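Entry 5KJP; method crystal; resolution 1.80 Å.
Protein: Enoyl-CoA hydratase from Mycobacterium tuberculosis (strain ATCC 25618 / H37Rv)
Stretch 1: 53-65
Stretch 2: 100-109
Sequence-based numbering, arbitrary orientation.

Stretch 1 (53-65) QLDGDAGLSVAIL
Stretch 2 (100-109) PPTKPLIAAV

The most unusual feature of this contact is the reach of Lys 103, whose amino group ends among backbone carbonyls of the other stretch rather than at a carboxylate. Its CA-to-CB bond points toward stretch 1, and the side chain is nearly fully extended (chi1 -67°, m; chi2 176°, chi3 -174° and chi4 169°, all t). Lys 103 NZ donates hydrogen bonds to Leu 54 O (2.8 Å) and Leu 60 O (2.9 Å). Asp 57 O also lies 2.7 Å from Lys 103 NZ, but at an angle too poor for a hydrogen bond. The ammonium thus bridges the end of a helix and the loop that follows it, while the aliphatic part of the side chain packs on Leu 54, with Leu 54 CD1 3.9 Å from Lys 103 CD.

The loop has a compact geometry of its own. The helix runs through Gly 56, and Asp 57 (phi/psi -101/116) is the first residue to leave helical values. A type I turn follows from Asp 57 to Leu 60, with Ala 58 at -65/-19 and Gly 59 at -86/1, closed by the hydrogen bond from Leu 60 N to Asp 57 O (3.0 Å). The Asp 57 side chain (chi1 -173°, t) folds over the turn, its OD1 accepting a hydrogen bond from Gly 59 N at 2.8 Å.

Asp 55 makes the second polar link. Its CA-to-CB bond points sideways, yet with chi1 -80° (m) and chi2 -14° the carboxylate comes nearer to stretch 2 and meets two successive backbone amides. Thr 102 N donates to Asp 55 OD2 (2.7 Å, 174°), and Lys 103 N donates to Asp 55 OD1 (3.0 Å, 167°). The backbone there is set by Thr 102 at -75/-46 and Lys 103 at -77/160. Close by, Leu 54 (chi1 168°, t; chi2 67°, p) places CD2 3.9 Å from Pro 101 CB.

Beyond the loop the stretches become neighbouring parallel strands, 62-65 and 105-109, with axes at 25° and 4.6 Å apart at closest approach. Ala 63 pairs with Leu 105, Ile 64 with Ile 106 and Leu 65 with Ala 107, at CA-CA separations of 4.8, 4.7 and 4.7 Å. The hydrogen bonds alternate in donor: Ala 63 N to Pro 104 O (3.0 Å), Ile 106 N to Ala 63 O (2.9 Å), Leu 65 N to Ile 106 O (2.7 Å) and Ala 108 N to Leu 65 O (2.7 Å). Ile 64 CA adds a CA-H...O contact to Ile 106 O at 3.2 Å.

Side chains follow this register. Ala 63, Leu 65, Leu 105 and Ala 107 share one face, where Leu 105 (chi1 175°, t; chi2 63°, p) brings CD1 to 3.8 Å from Ala 63 CB and 4.1 Å from Leu 65 CB. On the other face, Ile 64 and Ile 106 both have chi1 -58° (m) and chi2 t, with Ile 64 CG1 4.3 Å from Ile 106 CB; Val 62 CG1 lies 3.9 Å from Ile 106 CD1.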

# COMPACT_ATOMS: atom_id res chain seq x y z
N GLN A 53 -18.81 7.23 -24.19
CA GLN A 53 -19.79 6.25 -24.64
C GLN A 53 -20.10 5.24 -23.54
O GLN A 53 -21.27 4.95 -23.27
CB GLN A 53 -19.28 5.53 -25.89
CG GLN A 53 -20.26 4.49 -26.43
CD GLN A 53 -19.72 3.78 -27.66
OE1 GLN A 53 -18.68 4.16 -28.21
NE2 GLN A 53 -20.41 2.73 -28.08
N LEU A 54 -19.04 4.71 -22.93
CA LEU A 54 -19.17 3.78 -21.81
C LEU A 54 -20.08 4.34 -20.72
O LEU A 54 -21.06 3.71 -20.34
CB LEU A 54 -17.79 3.46 -21.22
CG LEU A 54 -17.81 2.73 -19.86
CD1 LEU A 54 -18.38 1.31 -20.01
CD2 LEU A 54 -16.41 2.72 -19.24
N ASP A 55 -19.76 5.53 -20.24
CA ASP A 55 -20.45 6.08 -19.08
C ASP A 55 -21.86 6.56 -19.43
O ASP A 55 -22.75 6.56 -18.58
CB ASP A 55 -19.64 7.21 -18.45
CG ASP A 55 -18.50 6.69 -17.57
OD1 ASP A 55 -18.50 5.49 -17.23
OD2 ASP A 55 -17.61 7.49 -17.20
N GLY A 56 -22.06 6.93 -20.69
CA GLY A 56 -23.34 7.49 -21.11
C GLY A 56 -24.38 6.48 -21.55
O GLY A 56 -25.57 6.80 -21.63
N ASP A 57 -23.95 5.25 -21.82
CA ASP A 57 -24.86 4.24 -22.37
C ASP A 57 -25.32 3.28 -21.28
O ASP A 57 -24.51 2.54 -20.72
CB ASP A 57 -24.16 3.49 -23.51
CG ASP A 57 -25.09 2.53 -24.26
OD1 ASP A 57 -26.18 2.19 -23.75
OD2 ASP A 57 -24.71 2.12 -25.37
N ALA A 58 -26.62 3.29 -21.00
CA ALA A 58 -27.18 2.45 -19.95
C ALA A 58 -27.04 0.96 -20.25
O ALA A 58 -27.13 0.13 -19.35
CB ALA A 58 -28.65 2.81 -19.73
N GLY A 59 -26.81 0.64 -21.52
CA GLY A 59 -26.62 -0.74 -21.95
C GLY A 59 -25.19 -1.24 -21.82
O GLY A 59 -24.89 -2.38 -22.18
N LEU A 60 -24.29 -0.38 -21.33
CA LEU A 60 -22.91 -0.77 -21.11
C LEU A 60 -22.60 -0.80 -19.62
O LEU A 60 -23.07 0.06 -18.86
CB LEU A 60 -21.95 0.18 -21.83
CG LEU A 60 -21.95 0.15 -23.36
CD1 LEU A 60 -21.01 1.22 -23.92
CD2 LEU A 60 -21.56 -1.23 -23.87
N SER A 61 -21.80 -1.78 -19.20
CA SER A 61 -21.47 -1.93 -17.79
C SER A 61 -19.97 -1.79 -17.53
O SER A 61 -19.56 -1.22 -16.53
CB SER A 61 -21.96 -3.28 -17.27
OG SER A 61 -23.38 -3.35 -17.28
N VAL A 62 -19.16 -2.33 -18.44
CA VAL A 62 -17.71 -2.41 -18.26
C VAL A 62 -17.02 -2.15 -19.59
O VAL A 62 -17.56 -2.49 -20.65
CB VAL A 62 -17.27 -3.80 -17.70
CG1 VAL A 62 -15.75 -3.93 -17.65
CG2 VAL A 62 -17.87 -4.05 -16.32
N ALA A 63 -15.84 -1.53 -19.56
CA ALA A 63 -15.03 -1.40 -20.76
C ALA A 63 -13.69 -2.13 -20.62
O ALA A 63 -13.17 -2.29 -19.51
CB ALA A 63 -14.80 0.05 -21.09
N ILE A 64 -13.15 -2.56 -21.76
CA ILE A 64 -11.80 -3.10 -21.82
C ILE A 64 -10.99 -2.27 -22.81
O ILE A 64 -11.43 -2.02 -23.94
CB ILE A 64 -11.79 -4.57 -22.26
CG1 ILE A 64 -12.62 -5.43 -21.30
CG2 ILE A 64 -10.35 -5.08 -22.38
CD1 ILE A 64 -12.84 -6.85 -21.81
N LEU A 65 -9.82 -1.83 -22.37
CA LEU A 65 -8.91 -1.10 -23.24
C LEU A 65 -7.73 -1.99 -23.62
O LEU A 65 -7.08 -2.58 -22.76
CB LEU A 65 -8.41 0.17 -22.57
CG LEU A 65 -7.27 0.91 -23.30
CD1 LEU A 65 -7.75 1.44 -24.66
CD2 LEU A 65 -6.72 2.03 -22.43
N PRO A 100 -10.72 9.63 -15.36
CA PRO A 100 -11.05 8.20 -15.45
C PRO A 100 -12.56 7.98 -15.50
O PRO A 100 -13.30 8.77 -14.91
CB PRO A 100 -10.45 7.61 -14.16
CG PRO A 100 -9.53 8.67 -13.62
CD PRO A 100 -10.08 9.97 -14.08
N PRO A 101 -13.01 6.93 -16.20
CA PRO A 101 -14.46 6.70 -16.32
C PRO A 101 -15.11 6.36 -14.98
O PRO A 101 -14.43 5.98 -14.02
CB PRO A 101 -14.54 5.50 -17.27
CG PRO A 101 -13.25 4.78 -17.05
CD PRO A 101 -12.22 5.86 -16.81
N THR A 102 -16.42 6.52 -14.92
CA THR A 102 -17.21 6.13 -13.76
C THR A 102 -17.37 4.61 -13.68
O THR A 102 -17.19 4.01 -12.62
CB THR A 102 -18.59 6.79 -13.81
OG1 THR A 102 -18.41 8.22 -13.77
CG2 THR A 102 -19.46 6.34 -12.64
N LYS A 103 -17.69 3.99 -14.81
CA LYS A 103 -17.86 2.55 -14.87
C LYS A 103 -16.49 1.85 -14.87
O LYS A 103 -15.48 2.49 -15.18
CB LYS A 103 -18.68 2.17 -16.10
CG LYS A 103 -20.13 2.65 -16.00
CD LYS A 103 -20.92 2.37 -17.27
CE LYS A 103 -22.31 2.98 -17.19
NZ LYS A 103 -23.01 2.96 -18.50
N PRO A 104 -16.44 0.56 -14.52
CA PRO A 104 -15.14 -0.13 -14.46
C PRO A 104 -14.44 -0.23 -15.82
O PRO A 104 -15.07 -0.43 -16.87
CB PRO A 104 -15.49 -1.52 -13.92
CG PRO A 104 -16.80 -1.35 -13.24
CD PRO A 104 -17.53 -0.30 -14.03
N LEU A 105 -13.13 -0.07 -15.78
CA LEU A 105 -12.29 -0.17 -16.96
C LEU A 105 -11.16 -1.16 -16.70
O LEU A 105 -10.43 -1.05 -15.71
CB LEU A 105 -11.71 1.19 -17.33
CG LEU A 105 -10.70 1.22 -18.47
CD1 LEU A 105 -11.33 0.77 -19.80
CD2 LEU A 105 -10.10 2.62 -18.59
N ILE A 106 -11.03 -2.13 -17.60
CA ILE A 106 -9.96 -3.11 -17.53
C ILE A 106 -8.97 -2.86 -18.67
O ILE A 106 -9.38 -2.72 -19.82
CB ILE A 106 -10.51 -4.55 -17.66
CG1 ILE A 106 -11.53 -4.84 -16.56
CG2 ILE A 106 -9.37 -5.57 -17.66
CD1 ILE A 106 -12.50 -5.96 -16.91
N ALA A 107 -7.68 -2.81 -18.35
CA ALA A 107 -6.67 -2.75 -19.41
C ALA A 107 -6.17 -4.16 -19.74
O ALA A 107 -5.76 -4.90 -18.84
CB ALA A 107 -5.51 -1.84 -19.00
N ALA A 108 -6.24 -4.53 -21.02
CA ALA A 108 -5.73 -5.82 -21.47
C ALA A 108 -4.41 -5.63 -22.20
O ALA A 108 -4.38 -5.18 -23.35
CB ALA A 108 -6.75 -6.52 -22.38
N VAL A 109 -3.32 -5.98 -21.52
CA VAL A 109 -1.98 -5.61 -21.96
C VAL A 109 -1.23 -6.76 -22.62
O VAL A 109 -1.08 -7.83 -22.03
CB VAL A 109 -1.15 -5.07 -20.78
CG1 VAL A 109 0.29 -4.75 -21.23
CG2 VAL A 109 -1.82 -3.83 -20.18